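Local coordinates for protein AGR_C_1268p (Agrobacterium tumefaciens str. C58, PDB 2GHS) that probably binds a divalent metal such as calcium or zinc and, as a regucalcin-like member of the SMP-30 family, may hydrolyse gluconolactones, at residues F278-T289 with T309-F320. Numbering follows the deposited sequence. Where two conformers were deposited one is given.
Sequences FIGPDASRLLVT and TFELGIEVKGRF
The two middle strands of a four-stranded blade of a beta-propeller, the fold of the SMP-30 family, pair here: 285-289 runs antiparallel to 309-311, their N-to-C directions 160° apart. The pairing rests on V288 and F310, a hydrogen-bonded pair whose backbones bond both ways; the F310 N to V288 O bond is nearly straight (177° at the hydrogen). L312 N adds a bond to L286 O. Beyond it the two segments separate, and water 2 bridges them, donating to L312 O and I314 O and accepting from L286 N at 2.9 Å. They rejoin at S284, where V316 N reaches S284 O at 3.0 Å. In the conformer given here, R285 NH1 bonds the same oxygen from the opposite face of its carbonyl plane, so two donors grip it, neither on a lone pair.

The blade is an antiparallel sheet in which 41-44 flanks 309-311, while 273-279 flanks 285-290 and turns back into it through a type I turn, G280 to A283, and a classic bulge at S284 and R285 opposite I279. Segment 316-320 wraps this turn. G318 N bonds A283 O at 2.9 Å, and G318 CA sits over the centre of the F278 ring, 3.4 Å from the centroid, a CH-pi contact. With V316 CG1 anti to the carbonyl carbon (chi1 -64°), CG2 meets the same ring at its edge, 3.7 Å from F278 CD1, and CG1 is left toward L286 CB. Farther along, A283 CB makes a CH-pi contact over one face of the F320 ring, 4.0 Å from its centroid, and the ring presents its edge to G280 O, 3.3 Å from F320 CE1. Toward strand 231-237, whose V236 touches L286, the L286 and L312 side chains lie side by side and point the same way, L286 CD2 3.8 Å from L312 CD1.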
loop_
_atom_site.group_PDB
_atom_site.type_symbol
_atom_site.label_atom_id
_atom_site.label_comp_id
_atom_site.label_asym_id
_atom_site.label_seq_id
_atom_site.Cartn_x
_atom_site.Cartn_y
_atom_site.Cartn_z
ATOM N N PHE A 278 -6.482 5.197 -4.872
ATOM C CA PHE A 278 -7.585 5.913 -5.475
ATOM C C PHE A 278 -8.146 6.931 -4.508
ATOM O O PHE A 278 -8.411 6.613 -3.348
ATOM C CB PHE A 278 -8.705 4.961 -5.897
ATOM C CG PHE A 278 -8.257 3.894 -6.859
ATOM C CD1 PHE A 278 -7.715 4.265 -8.103
ATOM C CD2 PHE A 278 -8.380 2.544 -6.549
ATOM C CE1 PHE A 278 -7.283 3.304 -9.020
ATOM C CE2 PHE A 278 -7.966 1.570 -7.473
ATOM C CZ PHE A 278 -7.406 1.954 -8.693
ATOM N N ILE A 279 -8.357 8.150 -5.005
ATOM C CA ILE A 279 -8.842 9.248 -4.188
ATOM C C ILE A 279 -9.873 10.049 -4.967
ATOM O O ILE A 279 -10.037 9.896 -6.186
ATOM C CB ILE A 279 -7.696 10.211 -3.693
ATOM C CG1 ILE A 279 -7.033 10.920 -4.870
ATOM C CG2 ILE A 279 -6.710 9.465 -2.885
ATOM C CD1 ILE A 279 -6.158 12.076 -4.471
ATOM N N GLY A 280 -10.525 10.966 -4.265
ATOM C CA GLY A 280 -11.549 11.794 -4.836
ATOM C C GLY A 280 -12.937 11.171 -4.827
ATOM O O GLY A 280 -13.090 9.963 -4.600
ATOM N N PRO A 281 -13.953 11.991 -5.073
ATOM C CA PRO A 281 -15.326 11.558 -4.887
ATOM C C PRO A 281 -15.776 10.452 -5.794
ATOM O O PRO A 281 -16.763 9.773 -5.463
ATOM C CB PRO A 281 -16.152 12.837 -5.120
ATOM C CG PRO A 281 -15.246 13.795 -5.733
ATOM C CD PRO A 281 -13.857 13.427 -5.378
ATOM N N ASP A 282 -15.105 10.265 -6.925
ATOM C CA ASP A 282 -15.468 9.155 -7.794
ATOM C C ASP A 282 -14.386 8.054 -7.867
ATOM O O ASP A 282 -14.383 7.256 -8.792
ATOM C CB ASP A 282 -15.747 9.682 -9.191
ATOM C CG ASP A 282 -16.981 10.576 -9.256
ATOM O OD1 ASP A 282 -17.931 10.382 -8.443
ATOM O OD2 ASP A 282 -17.011 11.454 -10.155
ATOM N N ALA A 283 -13.458 8.042 -6.904
ATOM C CA ALA A 283 -12.284 7.148 -6.921
ATOM C C ALA A 283 -11.565 7.295 -8.269
ATOM O O ALA A 283 -11.106 6.315 -8.829
ATOM C CB ALA A 283 -12.683 5.689 -6.672
ATOM N N SER A 284 -11.537 8.523 -8.807
ATOM C CA SER A 284 -11.044 8.741 -10.187
ATOM C C SER A 284 -9.718 9.481 -10.332
ATOM O O SER A 284 -9.354 9.876 -11.457
ATOM C CB SER A 284 -12.107 9.436 -11.033
ATOM O OG SER A 284 -12.354 10.733 -10.513
ATOM N N ARG A 285 -9.034 9.704 -9.201
ATOM C CA ARG A 285 -7.696 10.278 -9.178
ATOM C C ARG A 285 -6.731 9.342 -8.486
ATOM O O ARG A 285 -7.148 8.469 -7.695
ATOM C CB ARG A 285 -7.690 11.622 -8.433
ATOM C CG ARG A 285 -8.765 12.565 -8.854
ATOM C CD ARG A 285 -8.537 13.088 -10.248
ATOM N NE ARG A 285 -9.616 14.012 -10.593
ATOM C CZ ARG A 285 -10.636 13.755 -11.405
ATOM N NH1 ARG A 285 -10.755 12.601 -12.083
ATOM N NH2 ARG A 285 -11.531 14.697 -11.578
ATOM N N LEU A 286 -5.438 9.508 -8.773
ATOM C CA LEU A 286 -4.453 8.602 -8.222
ATOM C C LEU A 286 -3.421 9.359 -7.400
ATOM O O LEU A 286 -2.692 10.190 -7.931
ATOM C CB LEU A 286 -3.794 7.765 -9.320
ATOM C CG LEU A 286 -3.155 6.475 -8.810
ATOM C CD1 LEU A 286 -4.205 5.416 -8.429
ATOM C CD2 LEU A 286 -2.147 5.920 -9.795
ATOM N N LEU A 287 -3.431 9.087 -6.104
ATOM C CA LEU A 287 -2.388 9.557 -5.158
ATOM C C LEU A 287 -1.198 8.605 -5.176
ATOM O O LEU A 287 -1.410 7.393 -5.324
ATOM C CB LEU A 287 -3.018 9.655 -3.746
ATOM C CG LEU A 287 -2.142 10.037 -2.543
ATOM C CD1 LEU A 287 -3.028 10.601 -1.462
ATOM C CD2 LEU A 287 -1.379 8.845 -1.996
ATOM N N VAL A 288 0.031 9.121 -5.007
ATOM C CA VAL A 288 1.259 8.313 -5.042
ATOM C C VAL A 288 2.182 8.817 -3.945
ATOM O O VAL A 288 2.498 10.005 -3.914
ATOM C CB VAL A 288 1.981 8.449 -6.404
ATOM C CG1 VAL A 288 3.158 7.561 -6.440
ATOM C CG2 VAL A 288 1.009 8.163 -7.563
ATOM N N THR A 289 2.532 7.942 -3.002
ATOM C CA THR A 289 3.521 8.211 -1.978
ATOM C C THR A 289 4.920 7.883 -2.461
ATOM O O THR A 289 5.142 7.091 -3.400
ATOM C CB THR A 289 3.249 7.429 -0.679
ATOM O OG1 THR A 289 3.010 6.051 -0.970
ATOM C CG2 THR A 289 2.007 7.975 0.004
ATOM N N THR A 309 4.200 13.527 -1.539
ATOM C CA THR A 309 3.001 12.783 -1.896
ATOM C C THR A 309 2.341 13.551 -3.030
ATOM O O THR A 309 2.112 14.779 -2.933
ATOM C CB THR A 309 2.084 12.657 -0.660
ATOM O OG1 THR A 309 2.796 11.982 0.401
ATOM C CG2 THR A 309 0.822 11.925 -0.948
ATOM N N PHE A 310 2.081 12.843 -4.116
ATOM C CA PHE A 310 1.623 13.425 -5.375
ATOM C C PHE A 310 0.236 12.951 -5.797
ATOM O O PHE A 310 -0.267 11.978 -5.292
ATOM C CB PHE A 310 2.588 13.047 -6.497
ATOM C CG PHE A 310 4.024 13.310 -6.176
ATOM C CD1 PHE A 310 4.582 14.586 -6.331
ATOM C CD2 PHE A 310 4.860 12.279 -5.704
ATOM C CE1 PHE A 310 5.928 14.832 -5.960
ATOM C CE2 PHE A 310 6.206 12.530 -5.372
ATOM C CZ PHE A 310 6.724 13.792 -5.466
ATOM N N GLU A 311 -0.355 13.654 -6.733
ATOM C CA GLU A 311 -1.514 13.170 -7.500
ATOM C C GLU A 311 -1.157 13.216 -8.974
ATOM O O GLU A 311 -0.658 14.232 -9.475
ATOM C CB GLU A 311 -2.710 14.074 -7.224
ATOM C CG GLU A 311 -4.018 13.666 -7.819
ATOM C CD GLU A 311 -5.042 14.760 -7.599
ATOM O OE1 GLU A 311 -5.605 14.857 -6.511
ATOM O OE2 GLU A 311 -5.268 15.587 -8.505
ATOM N N LEU A 312 -1.467 12.162 -9.719
ATOM C CA LEU A 312 -1.186 12.170 -11.158
ATOM C C LEU A 312 -2.145 13.120 -11.898
ATOM O O LEU A 312 -3.229 13.440 -11.367
ATOM C CB LEU A 312 -1.350 10.758 -11.727
ATOM C CG LEU A 312 -0.395 9.658 -11.257
ATOM C CD1 LEU A 312 -0.566 8.409 -12.117
ATOM C CD2 LEU A 312 1.030 10.134 -11.337
ATOM N N GLY A 313 -1.781 13.535 -13.110
ATOM C CA GLY A 313 -2.634 14.401 -13.902
ATOM C C GLY A 313 -3.743 13.691 -14.650
ATOM O O GLY A 313 -4.629 14.324 -15.213
ATOM N N ILE A 314 -3.689 12.363 -14.655
ATOM C CA ILE A 314 -4.609 11.543 -15.470
ATOM C C ILE A 314 -5.749 10.973 -14.659
ATOM O O ILE A 314 -5.696 10.796 -13.442
ATOM C CB ILE A 314 -3.865 10.387 -16.196
ATOM C CG1 ILE A 314 -3.185 9.466 -15.169
ATOM C CG2 ILE A 314 -2.865 10.941 -17.220
ATOM C CD1 ILE A 314 -3.611 8.096 -15.266
ATOM N N GLU A 315 -6.824 10.653 -15.359
ATOM C CA GLU A 315 -7.942 10.015 -14.738
ATOM C C GLU A 315 -7.706 8.519 -14.584
ATOM O O GLU A 315 -7.095 7.883 -15.459
ATOM C CB GLU A 315 -9.202 10.213 -15.563
ATOM C CG GLU A 315 -10.462 9.871 -14.757
ATOM C CD GLU A 315 -11.539 9.130 -15.522
ATOM O OE1 GLU A 315 -11.238 8.374 -16.498
ATOM O OE2 GLU A 315 -12.722 9.365 -15.160
ATOM N N VAL A 316 -8.213 7.968 -13.478
ATOM C CA VAL A 316 -8.300 6.534 -13.300
ATOM C C VAL A 316 -9.748 6.131 -12.997
ATOM O O VAL A 316 -10.571 6.965 -12.597
ATOM C CB VAL A 316 -7.352 6.062 -12.200
ATOM C CG1 VAL A 316 -5.922 6.328 -12.593
ATOM C CG2 VAL A 316 -7.675 6.772 -10.886
ATOM N N LYS A 317 -10.102 4.880 -13.255
ATOM C CA LYS A 317 -11.420 4.405 -12.919
ATOM C C LYS A 317 -11.191 3.449 -11.754
ATOM O O LYS A 317 -11.057 2.251 -11.949
ATOM C CB LYS A 317 -12.080 3.678 -14.103
ATOM C CG LYS A 317 -12.199 4.442 -15.407
ATOM C CD LYS A 317 -13.288 5.479 -15.371
ATOM C CE LYS A 317 -13.599 6.062 -16.780
ATOM N NZ LYS A 317 -14.052 7.483 -16.697
ATOM N N GLY A 318 -11.160 3.981 -10.543
ATOM C CA GLY A 318 -10.880 3.188 -9.370
ATOM C C GLY A 318 -12.084 2.683 -8.601
ATOM O O GLY A 318 -13.217 2.686 -9.088
ATOM N N ARG A 319 -11.799 2.182 -7.396
ATOM C CA ARG A 319 -12.817 1.732 -6.463
ATOM C C ARG A 319 -12.346 2.021 -5.061
ATOM O O ARG A 319 -11.154 1.917 -4.757
ATOM C CB ARG A 319 -13.088 0.245 -6.579
ATOM C CG ARG A 319 -11.878 -0.615 -6.700
ATOM C CD ARG A 319 -12.235 -2.140 -6.575
ATOM N NE ARG A 319 -11.641 -2.871 -7.689
ATOM C CZ ARG A 319 -10.656 -3.771 -7.613
ATOM N NH1 ARG A 319 -10.136 -4.142 -6.450
ATOM N NH2 ARG A 319 -10.203 -4.315 -8.747
ATOM N N PHE A 320 -13.285 2.399 -4.212
ATOM C CA PHE A 320 -12.947 2.649 -2.841
ATOM C C PHE A 320 -12.663 1.340 -2.127
ATOM O O PHE A 320 -13.173 0.290 -2.485
ATOM C CB PHE A 320 -14.052 3.390 -2.126
ATOM C CG PHE A 320 -14.372 4.765 -2.727
ATOM C CD1 PHE A 320 -13.388 5.736 -2.831
ATOM C CD2 PHE A 320 -15.642 5.080 -3.148
ATOM C CE1 PHE A 320 -13.664 6.979 -3.357
ATOM C CE2 PHE A 320 -15.932 6.344 -3.657
ATOM C CZ PHE A 320 -14.917 7.290 -3.752
HETATM O O HOH W 1 -12.879 11.496 -13.786
HETATM O O HOH W 2 -5.008 11.381 -10.908
#